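Local coordinates for putative DNA-binding protein (PDB 2HX0) that probably binds DNA and carries a magnesium ion on a cluster of histidines in a trimer of PCC-domain subunits, at residues T84-G89 with L128-Q133; R45-A50 with I122-A127. The protein carries 2 engineered substitutions. All blocks are in the same frame, centred on the assembly; numbering follows the deposited sequence.

Contact 1: residues T84-G89 with L128-Q133; sequences TLELTG and LTFSRQ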
loop_
_atom_site.group_PDB
_atom_site.type_symbol
_atom_site.label_atom_id
_atom_site.label_comp_id
_atom_site.label_asym_id
_atom_site.label_seq_id
_atom_site.Cartn_x
_atom_site.Cartn_y
_atom_site.Cartn_z
ATOM N N THR A 84 -9.624 -2.669 4.967
ATOM C CA THR A 84 -10.052 -3.985 5.390
ATOM C C THR A 84 -11.424 -4.302 4.831
ATOM O O THR A 84 -12.172 -3.407 4.447
ATOM C CB THR A 84 -10.133 -4.031 6.921
ATOM O OG1 THR A 84 -10.950 -2.940 7.383
ATOM C CG2 THR A 84 -8.745 -3.906 7.530
ATOM N N LEU A 85 -11.749 -5.584 4.763
ATOM C CA LEU A 85 -13.059 -5.983 4.289
ATOM C C LEU A 85 -13.359 -7.377 4.796
ATOM O O LEU A 85 -12.450 -8.165 5.061
ATOM C CB LEU A 85 -13.149 -5.920 2.756
ATOM C CG LEU A 85 -12.306 -6.823 1.857
ATOM C CD1 LEU A 85 -12.745 -6.619 0.417
ATOM C CD2 LEU A 85 -10.827 -6.509 2.013
ATOM N N GLU A 86 -14.644 -7.662 4.966
ATOM C CA GLU A 86 -15.074 -8.957 5.451
ATOM C C GLU A 86 -16.517 -9.220 5.036
ATOM O O GLU A 86 -17.128 -8.393 4.367
ATOM C CB GLU A 86 -14.908 -9.034 6.974
ATOM C CG GLU A 86 -15.786 -8.092 7.798
ATOM C CD GLU A 86 -15.270 -6.666 7.875
ATOM O OE1 GLU A 86 -14.076 -6.420 7.591
ATOM O OE2 GLU A 86 -16.068 -5.782 8.250
ATOM N N LEU A 87 -17.057 -10.368 5.432
ATOM C CA LEU A 87 -18.418 -10.741 5.052
ATOM C C LEU A 87 -19.488 -9.655 5.056
ATOM O O LEU A 87 -20.203 -9.499 4.067
ATOM C CB LEU A 87 -18.908 -11.921 5.896
ATOM C CG LEU A 87 -18.463 -13.321 5.458
ATOM C CD1 LEU A 87 -19.270 -14.354 6.228
ATOM C CD2 LEU A 87 -18.684 -13.507 3.962
ATOM N N THR A 88 -19.614 -8.907 6.148
ATOM C CA THR A 88 -20.645 -7.873 6.202
ATOM C C THR A 88 -20.152 -6.469 6.521
ATOM O O THR A 88 -20.865 -5.685 7.143
ATOM C CB THR A 88 -21.743 -8.234 7.223
ATOM O OG1 THR A 88 -21.194 -8.216 8.547
ATOM C CG2 THR A 88 -22.305 -9.616 6.930
ATOM N N GLY A 89 -18.942 -6.140 6.085
ATOM C CA GLY A 89 -18.426 -4.810 6.351
ATOM C C GLY A 89 -17.102 -4.558 5.666
ATOM O O GLY A 89 -16.486 -5.479 5.130
ATOM N N LEU A 128 -8.297 -15.047 12.443
ATOM C CA LEU A 128 -9.062 -13.927 12.979
ATOM C C LEU A 128 -10.394 -13.703 12.280
ATOM O O LEU A 128 -10.659 -14.257 11.217
ATOM C CB LEU A 128 -8.237 -12.641 12.859
ATOM C CG LEU A 128 -6.833 -12.649 13.469
ATOM C CD1 LEU A 128 -6.088 -11.396 13.033
ATOM C CD2 LEU A 128 -6.917 -12.718 14.990
ATOM N N THR A 129 -11.226 -12.873 12.896
ATOM C CA THR A 129 -12.515 -12.509 12.325
ATOM C C THR A 129 -12.708 -11.023 12.577
ATOM O O THR A 129 -12.547 -10.552 13.709
ATOM C CB THR A 129 -13.688 -13.276 12.979
ATOM O OG1 THR A 129 -13.598 -14.668 12.650
ATOM C CG2 THR A 129 -15.019 -12.741 12.472
ATOM N N PHE A 130 -13.016 -10.283 11.517
ATOM C CA PHE A 130 -13.261 -8.849 11.630
ATOM C C PHE A 130 -14.762 -8.619 11.726
ATOM O O PHE A 130 -15.554 -9.328 11.099
ATOM C CB PHE A 130 -12.778 -8.080 10.391
ATOM C CG PHE A 130 -11.284 -8.025 10.218
ATOM C CD1 PHE A 130 -10.417 -8.365 11.254
ATOM C CD2 PHE A 130 -10.746 -7.601 9.007
ATOM C CE1 PHE A 130 -9.032 -8.282 11.084
ATOM C CE2 PHE A 130 -9.368 -7.511 8.821
ATOM C CZ PHE A 130 -8.506 -7.853 9.863
ATOM N N SER A 131 -15.149 -7.621 12.508
ATOM C CA SER A 131 -16.550 -7.244 12.639
ATOM C C SER A 131 -16.558 -5.746 12.892
ATOM O O SER A 131 -15.508 -5.147 13.134
ATOM C CB SER A 131 -17.229 -7.987 13.798
ATOM O OG SER A 131 -16.632 -7.678 15.044
ATOM N N ARG A 132 -17.733 -5.134 12.811
ATOM C CA ARG A 132 -17.858 -3.704 13.052
ATOM C C ARG A 132 -18.758 -3.550 14.270
ATOM O O ARG A 132 -19.952 -3.850 14.213
ATOM C CB ARG A 132 -18.468 -3.010 11.832
ATOM C CG ARG A 132 -17.715 -3.283 10.530
ATOM C CD ARG A 132 -16.338 -2.625 10.506
ATOM N NE ARG A 132 -15.482 -3.217 9.478
ATOM C CZ ARG A 132 -14.303 -2.729 9.101
ATOM N NH1 ARG A 132 -13.821 -1.623 9.657
ATOM N NH2 ARG A 132 -13.598 -3.366 8.175
ATOM N N GLN A 133 -18.170 -3.105 15.375
ATOM C CA GLN A 133 -18.907 -2.937 16.619
ATOM C C GLN A 133 -18.880 -1.477 17.041
ATOM O O GLN A 133 -17.892 -0.777 16.827
ATOM C CB GLN A 133 -18.273 -3.796 17.714
ATOM C CG GLN A 133 -18.037 -5.241 17.309
ATOM C CD GLN A 133 -19.319 -6.030 17.147
ATOM O OE1 GLN A 133 -19.300 -7.168 16.679
ATOM N NE2 GLN A 133 -20.441 -5.436 17.540
#
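E86 and F130 have the nearest CA atoms where the strand ending at E86 meets strand 128-133, the two axes running at 96° to each other and 7.3 Å apart at their nearest. R132 donates the hydrogen bonds that cross between the segments. Its guanidinium grips the E86 carboxylate side-on, with NE and NH2 each taking one oxygen. R132 NE reaches E86 OE2 at 2.9 Å, nearly straight and within the guanidinium plane. R132 NH2 meets the syn lone pair of E86 OE1 at 3.1 Å. The two flat groups lie nearly coplanar, 29° apart. R132 NH2 also donates to T84 OG1 at 2.8 Å; together with the bonds to E86, this holds the guanidinium in its rotation. T84 OG1 and R132 NH1 go on to E119 of the second subunit, which extends the polar network across the trimer interface.

This is the corner where the two-stranded sheet 128-134/141-147 meets the main antiparallel sheet of the PCC domain. E86 lies at the turn between strands 75-86 and 89-97, and E86 N bonds to G89 O. R132 also touches H91, a magnesium ligand, which puts the contact beside the metal site.

F130 packs next to the ion pair. E86 OE1 lies at its ring edge, 3.5 Å from F130 CB, and the carboxylate and ring planes are 81° apart. The E86 chain bends at chi2, where CD leaves the extended course. T84 CG2 approaches F130 CE2 at 3.9 Å. A22 of the second subunit also packs on F130.

Contact 2: residues R45-A50 with I122-A127; sequences RAAWIA and IGELPA. Engineered in segment 45-50: R45 (natural residue His).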
loop_
_atom_site.group_PDB
_atom_site.type_symbol
_atom_site.label_atom_id
_atom_site.label_comp_id
_atom_site.label_asym_id
_atom_site.label_seq_id
_atom_site.Cartn_x
_atom_site.Cartn_y
_atom_site.Cartn_z
ATOM N N ARG A 45 -13.460 -13.674 6.219
ATOM C CA ARG A 45 -13.879 -13.088 7.489
ATOM C C ARG A 45 -12.930 -12.040 8.069
ATOM O O ARG A 45 -13.286 -11.351 9.019
ATOM C CB ARG A 45 -14.080 -14.183 8.546
ATOM C CG ARG A 45 -15.054 -15.293 8.165
ATOM C CD ARG A 45 -16.439 -14.759 7.855
ATOM N NE ARG A 45 -17.053 -14.076 8.990
ATOM C CZ ARG A 45 -17.472 -14.679 10.099
ATOM N NH1 ARG A 45 -18.016 -13.961 11.074
ATOM N NH2 ARG A 45 -17.350 -15.993 10.237
ATOM N N ALA A 46 -11.731 -11.919 7.512
ATOM C CA ALA A 46 -10.762 -10.942 8.014
ATOM C C ALA A 46 -9.749 -10.650 6.916
ATOM O O ALA A 46 -8.616 -11.125 6.959
ATOM C CB ALA A 46 -10.058 -11.495 9.239
ATOM N N ALA A 47 -10.158 -9.845 5.944
ATOM C CA ALA A 47 -9.300 -9.550 4.812
ATOM C C ALA A 47 -8.869 -8.098 4.712
ATOM O O ALA A 47 -9.404 -7.227 5.394
ATOM C CB ALA A 47 -10.011 -9.975 3.516
ATOM N N TRP A 48 -7.878 -7.850 3.864
ATOM C CA TRP A 48 -7.387 -6.496 3.639
ATOM C C TRP A 48 -6.798 -6.450 2.238
ATOM O O TRP A 48 -6.461 -7.487 1.666
ATOM C CB TRP A 48 -6.336 -6.120 4.705
ATOM C CG TRP A 48 -4.895 -6.468 4.398
ATOM C CD1 TRP A 48 -3.944 -5.639 3.873
ATOM C CD2 TRP A 48 -4.242 -7.717 4.651
ATOM N NE1 TRP A 48 -2.738 -6.293 3.788
ATOM C CE2 TRP A 48 -2.893 -7.571 4.259
ATOM C CE3 TRP A 48 -4.667 -8.946 5.172
ATOM C CZ2 TRP A 48 -1.961 -8.610 4.374
ATOM C CZ3 TRP A 48 -3.742 -9.980 5.285
ATOM C CH2 TRP A 48 -2.402 -9.803 4.887
ATOM N N ILE A 49 -6.708 -5.255 1.667
ATOM C CA ILE A 49 -6.143 -5.118 0.331
ATOM C C ILE A 49 -4.630 -5.059 0.483
ATOM O O ILE A 49 -4.090 -4.093 1.024
ATOM C CB ILE A 49 -6.618 -3.828 -0.357
ATOM C CG1 ILE A 49 -8.144 -3.725 -0.286
ATOM C CG2 ILE A 49 -6.149 -3.831 -1.807
ATOM C CD1 ILE A 49 -8.976 -4.855 -0.957
ATOM N N ALA A 50 -3.951 -6.103 0.016
ATOM C CA ALA A 50 -2.497 -6.174 0.126
ATOM C C ALA A 50 -1.776 -5.533 -1.053
ATOM O O ALA A 50 -0.596 -5.208 -0.959
ATOM C CB ALA A 50 -2.055 -7.634 0.281
ATOM N N ILE A 122 -5.499 -9.784 -2.470
ATOM C CA ILE A 122 -6.230 -9.664 -1.220
ATOM C C ILE A 122 -5.739 -10.673 -0.195
ATOM O O ILE A 122 -5.605 -11.854 -0.495
ATOM C CB ILE A 122 -7.739 -9.879 -1.461
ATOM C CG1 ILE A 122 -8.266 -8.786 -2.402
ATOM C CG2 ILE A 122 -8.490 -9.881 -0.131
ATOM C CD1 ILE A 122 -7.778 -8.828 -3.811
ATOM N N GLY A 123 -5.455 -10.195 1.011
ATOM C CA GLY A 123 -5.005 -11.086 2.065
ATOM C C GLY A 123 -6.156 -11.429 2.990
ATOM O O GLY A 123 -7.034 -10.601 3.223
ATOM N N GLU A 124 -6.166 -12.662 3.489
ATOM C CA GLU A 124 -7.188 -13.137 4.424
ATOM C C GLU A 124 -6.430 -13.701 5.624
ATOM O O GLU A 124 -5.434 -14.404 5.459
ATOM C CB GLU A 124 -8.047 -14.236 3.783
ATOM C CG GLU A 124 -8.835 -15.103 4.783
ATOM C CD GLU A 124 -10.066 -14.419 5.370
ATOM O OE1 GLU A 124 -10.163 -13.178 5.309
ATOM O OE2 GLU A 124 -10.941 -15.131 5.908
ATOM N N LEU A 125 -6.896 -13.381 6.828
ATOM C CA LEU A 125 -6.250 -13.850 8.057
ATOM C C LEU A 125 -7.134 -14.942 8.664
ATOM O O LEU A 125 -8.046 -14.654 9.438
ATOM C CB LEU A 125 -6.096 -12.671 9.022
ATOM C CG LEU A 125 -5.328 -11.494 8.410
ATOM C CD1 LEU A 125 -5.564 -10.226 9.221
ATOM C CD2 LEU A 125 -3.851 -11.841 8.340
ATOM N N PRO A 126 -6.854 -16.218 8.335
ATOM C CA PRO A 126 -7.632 -17.358 8.826
ATOM C C PRO A 126 -7.816 -17.529 10.331
ATOM O O PRO A 126 -8.779 -18.163 10.757
ATOM C CB PRO A 126 -6.923 -18.561 8.196
ATOM C CG PRO A 126 -6.281 -17.987 6.960
ATOM C CD PRO A 126 -5.737 -16.682 7.493
ATOM N N ALA A 127 -6.917 -16.976 11.138
ATOM C CA ALA A 127 -7.040 -17.123 12.585
ATOM C C ALA A 127 -7.863 -16.019 13.238
ATOM O O ALA A 127 -8.117 -16.055 14.446
ATOM C CB ALA A 127 -5.649 -17.183 13.223
#
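W48 and G123 form the antiparallel hydrogen-bonded pair at the middle of this contact, with W48 N to G123 O at 2.9 Å and G123 N to W48 O at 3.0 Å. A47 with E124 and I49 with I122 are the non-hydrogen-bonded pairs on either side. Strands 47-56 and 113-124 are neighbours in the main sheet of the PCC domain. Beyond the last bridge, L125 N still bonds to A46 O at 2.8 Å.

The side-chain hydrogen bonds between the two segments belong to E124. Its carboxylate takes two consecutive backbone N-H groups, both on the syn side. E124 OE2 accepts from R45 N at 2.9 Å, and E124 OE1 accepts from A46 N at 3.0 Å. CG lies anti to the backbone N (chi1 162°), and the chain then bends at chi2. R148 makes a salt bridge to OE2. R45 is an engineered residue, but its part here is played by the backbone N; its side chain leads away.

Apolar contacts lie on both faces of the sheet. G123 CA sits over one face of the W48 six-membered ring, a CH-pi contact of 3.9 Å to the centroid. L125 CD2 approaches W48 CZ3 at 3.6 Å, the two side chains crossing at about a right angle. W48 NE1 bonds to A50 O of the second subunit. On the opposite face of the sheet, I122 CG2 meets A47 CB at 4.0 Å.

The buried carboxylate of E124 thus has both oxygens bonded to N-H groups, and these bonds with R148 would favour its charged form.

How the contacts relate
Both contacts are buried and reach the main antiparallel sheet, where strands 47-56 and 75-86 are neighbours. They also join directly, since L85 N probably bonds to A47 O and F130 N to R45 O. Contact 2 is mainly pairing within the sheet, held by backbone bonds and by a glutamate at its end, with apolar groups on its faces. Contact 1 joins strands of different sheets almost at right angles, so its bonds come from side chains. Each contact has a glutamate. In contact 1 it pairs with an arginine beside the magnesium site; in contact 2, farther from the metal, it takes backbone N-H groups. Both contacts border the second subunit.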